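Local structure of gamma-resorcylate decarboxylase (Polaromonas, 4QRO) at residues A[17-22]-A[61-66]; A[68-73]-A[133-138]; A[99-104]-A[125-130]; A[142-147]-A[197-202]; A[165-170]-A[187-192]. The protein probably catalyses the manganese-dependent, non-oxidative decarboxylation of gamma-resorcylate (2,6-dihydroxybenzoate) to resorcinol, as a member of the amidohydrolase superfamily. One frame throughout, in Å; residues are numbered along the deposited sequence. Where two conformers were deposited one is given.

Interaction 1: residues A[17-22]-A[61-66]; sequences LMDSAG and APAVQA
At the mouth of the (beta/alpha)8 barrel of this amidohydrolase, Asp19 reaches from the loop beyond helix 14-17 across to Ala61, Pro62 and Ala63 in the loop that follows strand 52-59. The contact lies beside the manganese and inhibitor site: the side chain of Ala61 is about 5 Å from the bound nitroresorcinol and about 6 Å from the manganese ion. The placing of the two backbones sets Asp19 CB 3.4 Å from Ala61 O. Asp19 CG sits beside its own backbone N and opposite the carbonyl carbon (chi1 -81°), which carries the carboxylate over to Ala63. The polar part of the contact falls to one oxygen. Asp19 OD2 accepts a hydrogen bond from Ala63 N at 2.8 Å, a weak one because the N-H is bent well off the line (127°), and it also lies 3.6 Å from Pro62 CD. A water donates to Asp19 OD2 (2.6 Å) and to Ala63 O, so both polar atoms of the Ala63 backbone are tied to one carboxylate, N directly though weakly and O through the water. The peptide between Ala61 and Pro62 is cis, a sharp bend just before the short 3-10 segment 64-66, whose first bond runs from Gln65 N to Pro62 O. Ser20 packs on Phe290 of the ligand pocket, and its OG is hydrogen-bonded to Asn60 ND2 just ahead of the second loop. A second water is hydrogen-bonded to Ser20 OG at 2.7 Å and accepts from Ala61 N at 2.9 Å.

Interaction 2: residues A[68-73]-A[133-138]; sequences ADSTRA and DNRSAV
Ala68 and Asp133 bring their backbones within 4.2 Å, CA to CA, and a nearly straight hydrogen bond from Asn134 N to Ala68 O (2.9 Å, 173° at the hydrogen) ties the chain just before helix 70-90 to the loop after strand 125-128. The donor stands tilted from the carbonyl plane, and the same Ala68 O has a CA-H...O contact with Asp133 CA at 3.5 Å. Asn134 lays its amide group against the methyl of Ala68, whose CB is 3.3 Å from Asn134 OD1 and 3.6 Å from Asn134 ND2. Further along, Ser70 carries OG between its backbone N and carbonyl carbon (chi1 65°), and this hydroxyl comes over one face of the Arg135 guanidinium, toward its rim, with OG 3.7 Å from NH2 of Arg135. That guanidinium is gripped at its edge by Asp133 in a side-on salt bridge, NH2 to Asp133 OD2 at 2.6 Å and NE to Asp133 OD1 at 3.0 Å. Asp133 OD1 also takes Arg135 N, from the same face of the carboxylate, forming an Asx turn inside the type I turn 133-136. A water accepts from Ser70 N, in the first turn of the helix, and donates to Asp133 OD1. Asp69 caps this helix with a weak bond from Thr71 N to its OD1. The charges of Asp133 and Arg135 are thus paired within one turn; the direct bond between the segments is a neutral backbone one, and the water-bridged Asp133 carboxylate would probably interact favourably with the dipole of helix 70-90.

Interaction 3: residues A[99-104]-A[125-130]; sequences AALPMQ and ALVNGF
Ala99 and Ala125 form a single beta bridge where the chain just past the third strand (95-97) of the (beta/alpha)8 barrel meets the fourth (125-128). Leu126 N donates to Ala99 O at 2.9 Å and 163°, and the two methyls lie side by side with CB of Ala99 4.2 Å from CB of Ala125. Past the bridge the backbones spread, and a water takes the next place: it accepts from Leu101 N at 2.9 Å and donates to Leu126 O at 2.7 Å. On the outer side the packing is apolar. Leu101 brings CD1 to CB of Ala125 (3.6 Å), and the same CD1 lies near Val127 CG2. Met103 sets CG astride the fork of Val127, 4.0 Å from CG1 and equally far from CG2.

The second shell comes from helix 106-118, which links the two segments in a beta-alpha-beta crossover: its Leu113 packs on both Leu101 and Ala125, and its Ala109 on Met103. Leu126 faces the other way, about 7 Å from the manganese ion, and touches His164, a ligand of that metal. On the far flank, Val127 shares backbone hydrogen bonds with Tyr162 and His164 of the next strand. An inverse gamma turn centred on Asn128 follows Val127, closed by a weak hydrogen bond from Gly129 N to Val127 O of 3.1 Å.

Interaction 4: residues A[142-147]-A[197-202]; sequences YDMAQY and ALRLMG
Asp143 meets the Arg199 guanidinium at its edge, in the guanidinium plane, while the carboxylate itself is turned 70° to that plane; Arg199 also makes a cation-pi interaction with Tyr141. Both nitrogens on this side converge on one oxygen: Arg199 NE donates to Asp143 OD1 at 3.0 Å from above the carboxylate plane, and Arg199 NH2 reaches the syn lone pair of the same OD1 at 3.2 Å. A weak bond from NH2 to Asp143 OD2 completes the salt bridge. The bend of Arg199 at chi3 (53°) turns NE and NH2 toward the carboxylate, and Met144 CE comes obliquely to within 4.1 Å of Arg199 NH2. A second pair of flat groups lies within the loop: Tyr142 points its edge at the face of Tyr147, its CD1 3.6 Å above the centre of that ring.

Beside the ion pair, Leu200 supplies an apolar contact, pushing CD2 against the backbone between the two loop residues, 3.4 Å from Asp143 N and 3.5 Å from Tyr142 C. The outer atoms of the pair serve the dimer: Asp143 OD2 is hydrogen-bonded to His179 NE2, and Arg199 NH1 to Ile175 O, both of the second subunit. The arrangement thus fastens the loop leading into helix 148-157 to the C-terminal part of helix 188-202, right at the subunit interface, while the other flank of this helix packs on helix 249-256 and strand 257-260.

Interaction 5: residues A[165-170]-A[187-192]; sequences PRNPLP and WAFGQE. With 38L (2-nitrobenzene-1,3-diol), chain M.
Pro165 and Phe189 make the CH-pi contact: Pro165 CB lies over one face of the Phe189 ring, 3.9 Å from its centroid and 29° off the normal, and only 3.4 Å from Phe189 CG. At the rim of the same ring, near its plane, comes Asn167 N, 3.6 Å from Phe189 CE1, with the Asn167 side-chain amide turned about 45° to the ring.

Further apolar packing joins Pro168 CD to Ala188 CB at 4.1 Å, and the Ala188 methyl also touches Asn167 OD1, an oxygen bonded to Gly184 N. The loop here leaves the fifth strand of the (beta/alpha)8 barrel directly after the metal ligand His164, and the partner is the first turn of helix 188-202, so the contact folds the end of the strand against the helix that follows it. Phe189 belongs to the ligand pocket. Its CD2 is 3.8 Å from OAJ of the nitro group of 2-nitrobenzene-1,3-diol, which meets the ring at its edge in plane, and its CE2 is as far from NAG.

Across the two segments the polar atoms make only van der Waals contacts. Arg166 O rests 3.5 Å from Glu192 CG; this oxygen and Arg166 N are buried with no partner. Glu192 swings CG away from its own N (chi1 179°) and bends at chi2, which puts OE1 3.7 Å from Pro168 CB, while OE2 turns outside the contact to a hydrogen bond with Tyr141 OH.

How the interactions relate
All five contacts join parts of one (beta/alpha)8 barrel. Interaction 1 comes first along the chain; interaction 2 then spans interaction 3, and interaction 5 falls within the span of interaction 4. Interactions 1 and 5, about 13 Å apart between centres, flank the manganese and inhibitor site. Between centres, interaction 3 lies about 12 Å from interaction 1 and about 13 Å from interaction 2, near the surface. Arg166 of interaction 5 knits three together, its NH1 bonding to Phe130 O and, weakly, to Gln65 O. Tyr142 OH of interaction 4 bonds to Gly129 O. Interactions 4 and 5 share one helix, 188-202, and both touch the second subunit, linking pocket wall and dimer interface.

Interaction 1: residues A[17-22]-A[61-66]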
# COMPACT_ATOMS: atom_id res chain seq x y z
N LEU A 17 2.42 21.44 19.20
CA LEU A 17 3.32 20.42 19.73
C LEU A 17 2.66 19.12 20.12
O LEU A 17 3.15 18.01 19.79
CB LEU A 17 4.07 21.00 20.92
CG LEU A 17 5.09 20.12 21.63
CD1 LEU A 17 6.25 19.76 20.70
CD2 LEU A 17 5.60 20.81 22.91
N MET A 18 1.55 19.23 20.84
CA MET A 18 0.91 18.04 21.41
C MET A 18 0.33 17.12 20.33
O MET A 18 0.05 15.95 20.60
CB MET A 18 -0.12 18.43 22.49
CG MET A 18 0.52 19.15 23.68
SD MET A 18 2.09 18.42 24.25
CE MET A 18 1.39 16.90 24.94
N ASP A 19 0.19 17.60 19.09
CA ASP A 19 -0.22 16.72 18.00
C ASP A 19 0.73 15.55 17.76
O ASP A 19 0.30 14.49 17.29
CB ASP A 19 -0.38 17.51 16.72
CG ASP A 19 -1.70 18.23 16.66
OD1 ASP A 19 -2.39 18.31 17.69
OD2 ASP A 19 -2.03 18.71 15.57
N SER A 20 2.01 15.73 18.10
CA SER A 20 3.04 14.70 17.89
C SER A 20 3.21 13.73 19.06
O SER A 20 3.89 12.71 18.91
CB SER A 20 4.39 15.34 17.52
OG SER A 20 4.28 16.14 16.35
N ALA A 21 2.67 14.10 20.22
CA ALA A 21 2.61 13.20 21.37
C ALA A 21 1.62 12.11 21.05
O ALA A 21 0.51 12.38 20.58
CB ALA A 21 2.20 13.95 22.63
N GLY A 22 2.04 10.87 21.28
CA GLY A 22 1.30 9.72 20.81
C GLY A 22 2.11 8.95 19.79
O GLY A 22 1.96 7.74 19.69
N ALA A 61 2.34 17.22 12.26
CA ALA A 61 1.07 16.66 11.75
C ALA A 61 0.18 16.23 12.91
O ALA A 61 0.69 15.89 13.97
CB ALA A 61 1.37 15.47 10.86
N PRO A 62 -1.16 16.27 12.73
CA PRO A 62 -1.90 16.83 11.59
C PRO A 62 -1.96 18.35 11.62
O PRO A 62 -2.28 18.99 10.60
CB PRO A 62 -3.30 16.22 11.74
CG PRO A 62 -3.40 15.73 13.14
CD PRO A 62 -2.03 15.61 13.72
N ALA A 63 -1.70 18.93 12.79
CA ALA A 63 -1.69 20.40 12.96
C ALA A 63 -2.92 21.07 12.34
O ALA A 63 -4.06 20.83 12.79
CB ALA A 63 -0.38 20.99 12.44
N VAL A 64 -2.74 21.86 11.29
CA VAL A 64 -3.84 22.68 10.76
C VAL A 64 -4.97 21.84 10.19
O VAL A 64 -6.13 22.24 10.26
CB VAL A 64 -3.32 23.72 9.74
CG1 VAL A 64 -4.46 24.51 9.12
CG2 VAL A 64 -2.34 24.67 10.43
N GLN A 65 -4.65 20.65 9.70
CA GLN A 65 -5.65 19.77 9.11
C GLN A 65 -6.67 19.18 10.09
O GLN A 65 -7.70 18.59 9.66
CB GLN A 65 -4.97 18.64 8.35
CG GLN A 65 -4.47 19.08 6.98
CD GLN A 65 -3.35 20.08 7.02
OE1 GLN A 65 -2.25 19.75 7.39
NE2 GLN A 65 -3.62 21.34 6.61
N ALA A 66 -6.37 19.30 11.39
CA ALA A 66 -7.23 18.80 12.44
C ALA A 66 -7.99 19.95 13.14
O ALA A 66 -8.70 19.73 14.09
CB ALA A 66 -6.43 17.98 13.45
O HOH W 1 -4.01 20.39 15.57
O HOH W 2 3.44 15.17 14.02

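Interaction 2: residues A[68-73]-A[133-138]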
# COMPACT_ATOMS: atom_id res chain seq x y z
N ALA A 68 -10.96 22.11 13.19
CA ALA A 68 -12.25 21.96 12.50
C ALA A 68 -12.97 23.27 12.29
O ALA A 68 -13.84 23.38 11.43
CB ALA A 68 -13.11 20.98 13.24
N ASP A 69 -12.62 24.29 13.06
CA ASP A 69 -13.17 25.62 12.82
C ASP A 69 -12.25 26.34 11.85
O ASP A 69 -11.14 26.72 12.22
CB ASP A 69 -13.25 26.37 14.15
CG ASP A 69 -13.75 27.80 14.00
OD1 ASP A 69 -13.88 28.31 12.88
OD2 ASP A 69 -14.03 28.41 15.05
N SER A 70 -12.70 26.54 10.61
CA SER A 70 -11.83 27.06 9.53
C SER A 70 -11.30 28.48 9.82
O SER A 70 -10.20 28.84 9.37
CB SER A 70 -12.57 27.01 8.19
OG SER A 70 -13.68 27.89 8.17
N THR A 71 -12.05 29.29 10.57
CA THR A 71 -11.52 30.59 11.03
C THR A 71 -10.30 30.41 11.94
O THR A 71 -9.29 31.10 11.78
CB THR A 71 -12.61 31.41 11.74
OG1 THR A 71 -13.64 31.72 10.79
CG2 THR A 71 -12.04 32.72 12.33
N ARG A 72 -10.39 29.46 12.87
CA ARG A 72 -9.26 29.13 13.74
C ARG A 72 -8.09 28.48 12.99
O ARG A 72 -6.93 28.75 13.29
CB ARG A 72 -9.68 28.25 14.90
CG ARG A 72 -10.58 28.98 15.88
CD ARG A 72 -10.99 28.08 17.02
NE ARG A 72 -11.60 28.86 18.10
CZ ARG A 72 -10.93 29.62 18.96
NH1 ARG A 72 -9.61 29.72 18.90
NH2 ARG A 72 -11.60 30.28 19.90
N ALA A 73 -8.40 27.62 12.02
CA ALA A 73 -7.35 26.98 11.19
C ALA A 73 -6.51 28.02 10.49
O ALA A 73 -5.29 27.96 10.49
CB ALA A 73 -7.98 26.04 10.18
N ASP A 133 -13.43 19.74 8.86
CA ASP A 133 -14.12 21.03 8.91
C ASP A 133 -15.47 20.74 9.52
O ASP A 133 -16.18 19.83 9.06
CB ASP A 133 -14.27 21.64 7.50
CG ASP A 133 -14.89 23.06 7.51
OD1 ASP A 133 -15.84 23.41 8.28
OD2 ASP A 133 -14.43 23.87 6.69
N ASN A 134 -15.78 21.46 10.60
CA ASN A 134 -17.09 21.32 11.27
C ASN A 134 -18.28 21.44 10.34
O ASN A 134 -19.32 20.85 10.60
CB ASN A 134 -17.22 22.35 12.44
CG ASN A 134 -16.43 21.95 13.67
OD1 ASN A 134 -16.31 20.76 13.98
ND2 ASN A 134 -15.89 22.93 14.37
N ARG A 135 -18.14 22.21 9.25
CA ARG A 135 -19.22 22.39 8.28
C ARG A 135 -19.49 21.16 7.40
O ARG A 135 -20.52 21.09 6.75
CB ARG A 135 -18.90 23.56 7.35
CG ARG A 135 -18.82 24.91 8.08
CD ARG A 135 -18.32 25.99 7.13
NE ARG A 135 -16.99 25.66 6.61
CZ ARG A 135 -16.32 26.38 5.70
NH1 ARG A 135 -16.83 27.49 5.20
NH2 ARG A 135 -15.12 25.98 5.31
N SER A 136 -18.55 20.22 7.37
CA SER A 136 -18.68 19.04 6.54
C SER A 136 -18.80 17.76 7.39
O SER A 136 -17.96 17.46 8.24
CB SER A 136 -17.47 18.93 5.61
OG SER A 136 -17.57 17.79 4.76
N ALA A 137 -19.82 16.98 7.07
CA ALA A 137 -20.08 15.72 7.76
C ALA A 137 -18.98 14.71 7.42
O ALA A 137 -18.73 13.76 8.17
CB ALA A 137 -21.43 15.17 7.34
N VAL A 138 -18.32 14.96 6.29
CA VAL A 138 -17.27 14.08 5.79
C VAL A 138 -15.92 14.78 5.79
O VAL A 138 -15.84 16.02 5.68
CB VAL A 138 -17.58 13.62 4.34
CG1 VAL A 138 -18.86 12.80 4.32
CG2 VAL A 138 -17.67 14.80 3.37
O HOH W 3 -15.50 26.03 9.51

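Interaction 3: residues A[99-104]-A[125-130]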
# COMPACT_ATOMS: atom_id res chain seq x y z
N ALA A 99 4.64 26.23 3.39
CA ALA A 99 3.43 26.77 3.97
C ALA A 99 2.58 25.71 4.64
O ALA A 99 2.33 24.64 4.05
CB ALA A 99 2.60 27.43 2.88
N ALA A 100 2.12 26.03 5.85
CA ALA A 100 0.93 25.42 6.43
C ALA A 100 -0.32 26.12 5.88
O ALA A 100 -0.39 27.37 5.79
CB ALA A 100 1.00 25.53 7.96
N LEU A 101 -1.32 25.34 5.49
CA LEU A 101 -2.52 25.89 4.85
C LEU A 101 -3.84 25.43 5.46
O LEU A 101 -4.01 24.25 5.80
CB LEU A 101 -2.55 25.57 3.36
CG LEU A 101 -1.39 26.03 2.50
CD1 LEU A 101 -1.56 25.41 1.12
CD2 LEU A 101 -1.33 27.57 2.43
N PRO A 102 -4.80 26.37 5.58
CA PRO A 102 -6.10 26.02 6.12
C PRO A 102 -6.97 25.50 5.00
O PRO A 102 -7.80 26.22 4.47
CB PRO A 102 -6.61 27.37 6.66
CG PRO A 102 -6.03 28.38 5.73
CD PRO A 102 -4.66 27.83 5.39
N MET A 103 -6.77 24.23 4.64
CA MET A 103 -7.43 23.63 3.49
C MET A 103 -8.93 23.41 3.72
O MET A 103 -9.67 23.09 2.79
CB MET A 103 -6.74 22.33 3.11
CG MET A 103 -5.29 22.53 2.68
SD MET A 103 -5.05 23.34 1.10
CE MET A 103 -5.89 22.22 -0.03
N GLN A 104 -9.36 23.62 4.96
CA GLN A 104 -10.78 23.70 5.29
C GLN A 104 -11.55 24.63 4.34
O GLN A 104 -12.67 24.36 3.95
CB GLN A 104 -10.95 24.21 6.74
CG GLN A 104 -10.58 23.15 7.79
CD GLN A 104 -9.08 23.02 8.10
OE1 GLN A 104 -8.25 23.77 7.58
NE2 GLN A 104 -8.74 22.06 8.95
N ALA A 125 4.06 24.18 -0.35
CA ALA A 125 3.15 23.96 0.77
C ALA A 125 3.26 22.51 1.22
O ALA A 125 3.58 21.64 0.42
CB ALA A 125 1.74 24.24 0.33
N LEU A 126 3.04 22.27 2.51
CA LEU A 126 2.94 20.91 3.03
C LEU A 126 1.63 20.78 3.78
O LEU A 126 1.30 21.61 4.63
CB LEU A 126 4.14 20.52 3.90
CG LEU A 126 4.13 19.05 4.38
CD1 LEU A 126 5.54 18.43 4.37
CD2 LEU A 126 3.50 18.91 5.75
N VAL A 127 0.89 19.73 3.46
CA VAL A 127 -0.43 19.51 4.02
C VAL A 127 -0.59 18.04 4.43
O VAL A 127 -0.24 17.14 3.67
CB VAL A 127 -1.53 19.90 3.01
CG1 VAL A 127 -2.92 19.46 3.47
CG2 VAL A 127 -1.48 21.40 2.73
N ASN A 128 -1.16 17.83 5.61
CA ASN A 128 -1.24 16.52 6.20
C ASN A 128 -2.52 15.83 5.85
O ASN A 128 -3.43 15.64 6.68
CB ASN A 128 -1.04 16.62 7.71
CG ASN A 128 0.25 17.33 8.07
OD1 ASN A 128 1.36 16.89 7.71
ND2 ASN A 128 0.12 18.46 8.79
N GLY A 129 -2.60 15.42 4.59
CA GLY A 129 -3.75 14.67 4.13
C GLY A 129 -5.04 15.46 4.23
O GLY A 129 -5.04 16.69 4.17
N PHE A 130 -6.15 14.74 4.42
CA PHE A 130 -7.47 15.36 4.45
C PHE A 130 -7.65 16.35 5.58
O PHE A 130 -6.96 16.29 6.62
CB PHE A 130 -8.56 14.29 4.57
CG PHE A 130 -8.51 13.49 5.85
CD1 PHE A 130 -9.12 13.96 7.00
CD2 PHE A 130 -7.87 12.26 5.89
CE1 PHE A 130 -9.06 13.24 8.18
CE2 PHE A 130 -7.81 11.53 7.06
CZ PHE A 130 -8.40 12.01 8.21
O HOH W 4 -0.70 22.63 6.13

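Interaction 4: residues A[142-147]-A[197-202]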
# COMPACT_ATOMS: atom_id res chain seq x y z
N TYR A 142 -8.79 16.61 -1.50
CA TYR A 142 -8.49 17.76 -2.38
C TYR A 142 -8.73 17.47 -3.87
O TYR A 142 -8.45 18.31 -4.70
CB TYR A 142 -7.09 18.31 -2.06
CG TYR A 142 -6.90 18.46 -0.56
CD1 TYR A 142 -7.87 19.08 0.23
CD2 TYR A 142 -5.75 17.98 0.07
CE1 TYR A 142 -7.72 19.21 1.60
CE2 TYR A 142 -5.58 18.10 1.45
CZ TYR A 142 -6.58 18.73 2.22
OH TYR A 142 -6.44 18.85 3.59
N ASP A 143 -9.31 16.31 -4.19
CA ASP A 143 -9.89 16.06 -5.51
C ASP A 143 -11.26 16.69 -5.65
O ASP A 143 -11.71 16.91 -6.77
CB ASP A 143 -10.02 14.56 -5.80
CG ASP A 143 -10.85 13.85 -4.75
OD1 ASP A 143 -10.39 13.78 -3.60
OD2 ASP A 143 -11.94 13.35 -5.07
N MET A 144 -11.94 16.97 -4.53
CA MET A 144 -13.33 17.47 -4.56
C MET A 144 -13.37 18.81 -5.31
O MET A 144 -12.42 19.58 -5.24
CB MET A 144 -13.91 17.62 -3.15
CG MET A 144 -14.03 16.31 -2.36
SD MET A 144 -14.25 16.63 -0.57
CE MET A 144 -14.76 15.03 0.05
N ALA A 145 -14.48 19.07 -6.00
CA ALA A 145 -14.58 20.19 -6.96
C ALA A 145 -14.23 21.57 -6.39
O ALA A 145 -13.67 22.43 -7.09
CB ALA A 145 -15.98 20.22 -7.56
N GLN A 146 -14.57 21.79 -5.12
CA GLN A 146 -14.33 23.10 -4.52
C GLN A 146 -12.82 23.45 -4.46
O GLN A 146 -12.47 24.63 -4.38
CB GLN A 146 -15.06 23.25 -3.16
CG GLN A 146 -14.54 22.41 -1.97
CD GLN A 146 -15.18 21.05 -1.83
OE1 GLN A 146 -15.64 20.45 -2.80
NE2 GLN A 146 -15.20 20.53 -0.60
N TYR A 147 -11.93 22.45 -4.54
CA TYR A 147 -10.47 22.68 -4.52
C TYR A 147 -9.88 23.11 -5.86
O TYR A 147 -8.74 23.57 -5.90
CB TYR A 147 -9.70 21.48 -3.92
CG TYR A 147 -9.99 21.41 -2.46
CD1 TYR A 147 -9.41 22.32 -1.57
CD2 TYR A 147 -10.97 20.55 -1.97
CE1 TYR A 147 -9.77 22.33 -0.22
CE2 TYR A 147 -11.32 20.54 -0.63
CZ TYR A 147 -10.72 21.43 0.24
OH TYR A 147 -11.09 21.43 1.58
N ALA A 197 -3.61 10.46 -2.96
CA ALA A 197 -2.86 10.80 -4.19
C ALA A 197 -3.56 10.21 -5.41
O ALA A 197 -3.69 10.88 -6.44
CB ALA A 197 -1.44 10.31 -4.10
N LEU A 198 -4.02 8.97 -5.30
CA LEU A 198 -4.77 8.34 -6.39
C LEU A 198 -6.10 9.01 -6.69
O LEU A 198 -6.49 9.10 -7.84
CB LEU A 198 -4.99 6.85 -6.10
CG LEU A 198 -3.76 5.95 -6.19
CD1 LEU A 198 -4.04 4.55 -5.63
CD2 LEU A 198 -3.24 5.87 -7.63
N ARG A 199 -6.80 9.47 -5.66
CA ARG A 199 -7.99 10.30 -5.84
C ARG A 199 -7.68 11.54 -6.68
O ARG A 199 -8.41 11.84 -7.63
CB ARG A 199 -8.64 10.68 -4.51
CG ARG A 199 -9.28 9.51 -3.77
CD ARG A 199 -9.85 9.91 -2.41
NE ARG A 199 -10.78 11.05 -2.49
CZ ARG A 199 -12.01 11.08 -1.96
NH1 ARG A 199 -12.50 10.04 -1.28
NH2 ARG A 199 -12.76 12.17 -2.10
N LEU A 200 -6.57 12.22 -6.40
CA LEU A 200 -6.19 13.40 -7.21
C LEU A 200 -5.96 13.01 -8.68
O LEU A 200 -6.45 13.67 -9.60
CB LEU A 200 -4.94 14.07 -6.66
CG LEU A 200 -4.95 14.66 -5.24
CD1 LEU A 200 -3.59 15.26 -4.93
CD2 LEU A 200 -6.05 15.70 -5.13
N MET A 201 -5.19 11.95 -8.91
CA MET A 201 -4.86 11.48 -10.27
C MET A 201 -6.10 11.04 -11.08
O MET A 201 -6.27 11.45 -12.23
CB MET A 201 -3.84 10.32 -10.21
CG MET A 201 -2.46 10.72 -9.70
SD MET A 201 -1.29 9.33 -9.67
CE MET A 201 -0.94 9.19 -7.93
N GLY A 202 -6.95 10.22 -10.46
CA GLY A 202 -8.23 9.79 -11.08
C GLY A 202 -9.23 10.91 -11.39
O GLY A 202 -10.03 10.81 -12.34

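Interaction 5: residues A[165-170]-A[187-192]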
# COMPACT_ATOMS: atom_id res chain seq x y z
N PRO A 165 1.39 12.42 5.18
CA PRO A 165 0.32 11.66 5.84
C PRO A 165 -0.37 12.29 7.03
O PRO A 165 0.11 13.28 7.62
CB PRO A 165 1.03 10.37 6.32
CG PRO A 165 2.26 10.27 5.47
CD PRO A 165 2.68 11.70 5.22
N ARG A 166 -1.50 11.69 7.36
CA ARG A 166 -2.11 11.75 8.69
C ARG A 166 -2.81 10.41 8.83
O ARG A 166 -2.95 9.64 7.85
CB ARG A 166 -3.12 12.91 8.83
CG ARG A 166 -4.36 12.77 7.94
CD ARG A 166 -5.43 13.80 8.22
NE ARG A 166 -5.92 13.72 9.59
CZ ARG A 166 -6.62 14.66 10.21
NH1 ARG A 166 -6.94 15.79 9.57
NH2 ARG A 166 -7.00 14.48 11.47
N ASN A 167 -3.28 10.13 10.04
CA ASN A 167 -4.09 8.93 10.28
C ASN A 167 -5.53 9.08 9.83
O ASN A 167 -6.08 10.18 9.87
CB ASN A 167 -4.06 8.54 11.77
CG ASN A 167 -2.92 7.59 12.12
OD1 ASN A 167 -2.62 6.66 11.38
ND2 ASN A 167 -2.28 7.84 13.26
N PRO A 168 -6.17 7.96 9.42
CA PRO A 168 -7.59 8.05 9.14
C PRO A 168 -8.39 8.36 10.41
O PRO A 168 -7.95 8.03 11.52
CB PRO A 168 -7.94 6.63 8.63
CG PRO A 168 -6.91 5.75 9.24
CD PRO A 168 -5.66 6.58 9.31
N LEU A 169 -9.56 8.97 10.25
CA LEU A 169 -10.48 9.14 11.37
C LEU A 169 -10.88 7.74 11.87
O LEU A 169 -10.91 6.81 11.07
CB LEU A 169 -11.72 9.90 10.92
CG LEU A 169 -11.50 11.36 10.45
CD1 LEU A 169 -12.80 12.02 10.07
CD2 LEU A 169 -10.77 12.18 11.50
N PRO A 170 -11.17 7.58 13.19
CA PRO A 170 -11.49 6.26 13.78
C PRO A 170 -12.62 5.49 13.08
O PRO A 170 -12.52 4.27 12.91
CB PRO A 170 -11.87 6.61 15.21
CG PRO A 170 -11.01 7.80 15.53
CD PRO A 170 -10.95 8.60 14.24
N TRP A 187 2.02 1.62 8.79
CA TRP A 187 1.16 1.25 7.68
C TRP A 187 0.04 2.26 7.33
O TRP A 187 -0.14 2.65 6.16
CB TRP A 187 0.52 -0.16 7.92
CG TRP A 187 -0.18 -0.61 6.67
CD1 TRP A 187 -1.48 -0.44 6.35
CD2 TRP A 187 0.45 -1.20 5.53
NE1 TRP A 187 -1.72 -0.92 5.08
CE2 TRP A 187 -0.54 -1.40 4.56
CE3 TRP A 187 1.76 -1.61 5.25
CZ2 TRP A 187 -0.27 -1.99 3.32
CZ3 TRP A 187 2.02 -2.21 4.03
CH2 TRP A 187 1.01 -2.37 3.07
N ALA A 188 -0.78 2.64 8.31
CA ALA A 188 -1.98 3.41 8.02
C ALA A 188 -1.70 4.76 7.35
O ALA A 188 -2.46 5.17 6.48
CB ALA A 188 -2.80 3.63 9.28
N PHE A 189 -0.65 5.45 7.77
CA PHE A 189 -0.16 6.69 7.07
C PHE A 189 -0.02 6.49 5.56
O PHE A 189 -0.45 7.32 4.77
CB PHE A 189 1.24 7.06 7.59
CG PHE A 189 1.26 7.99 8.78
CD1 PHE A 189 0.09 8.37 9.45
CD2 PHE A 189 2.47 8.49 9.21
CE1 PHE A 189 0.16 9.25 10.52
CE2 PHE A 189 2.54 9.34 10.30
CZ PHE A 189 1.38 9.71 10.95
N GLY A 190 0.60 5.37 5.17
CA GLY A 190 0.91 5.12 3.77
C GLY A 190 -0.35 4.83 2.95
O GLY A 190 -0.52 5.39 1.86
N GLN A 191 -1.24 3.97 3.47
CA GLN A 191 -2.53 3.71 2.79
C GLN A 191 -3.33 5.00 2.59
O GLN A 191 -3.85 5.26 1.49
CB GLN A 191 -3.38 2.68 3.55
CG GLN A 191 -4.89 2.80 3.37
CD GLN A 191 -5.39 2.36 2.01
OE1 GLN A 191 -4.60 1.96 1.14
NE2 GLN A 191 -6.68 2.41 1.82
N GLU A 192 -3.46 5.78 3.66
CA GLU A 192 -4.23 7.02 3.63
C GLU A 192 -3.71 7.96 2.53
O GLU A 192 -4.49 8.49 1.73
CB GLU A 192 -4.15 7.70 4.99
CG GLU A 192 -4.90 9.01 5.07
CD GLU A 192 -6.39 8.88 4.80
OE1 GLU A 192 -7.03 7.90 5.31
OE2 GLU A 192 -6.92 9.78 4.09
OAK 38L M . 6.03 11.11 8.37
NAG 38L M . 6.11 10.31 9.26
OAJ 38L M . 6.19 9.12 8.97
CAA 38L M . 6.12 10.76 10.60
CAF 38L M . 6.18 9.81 11.61
OAH 38L M . 6.91 8.67 11.42
CAE 38L M . 5.50 10.00 12.81
CAD 38L M . 4.80 11.18 13.04
CAC 38L M . 4.87 12.21 12.11
CAB 38L M . 5.57 12.02 10.91
OAI 38L M . 5.69 13.07 10.04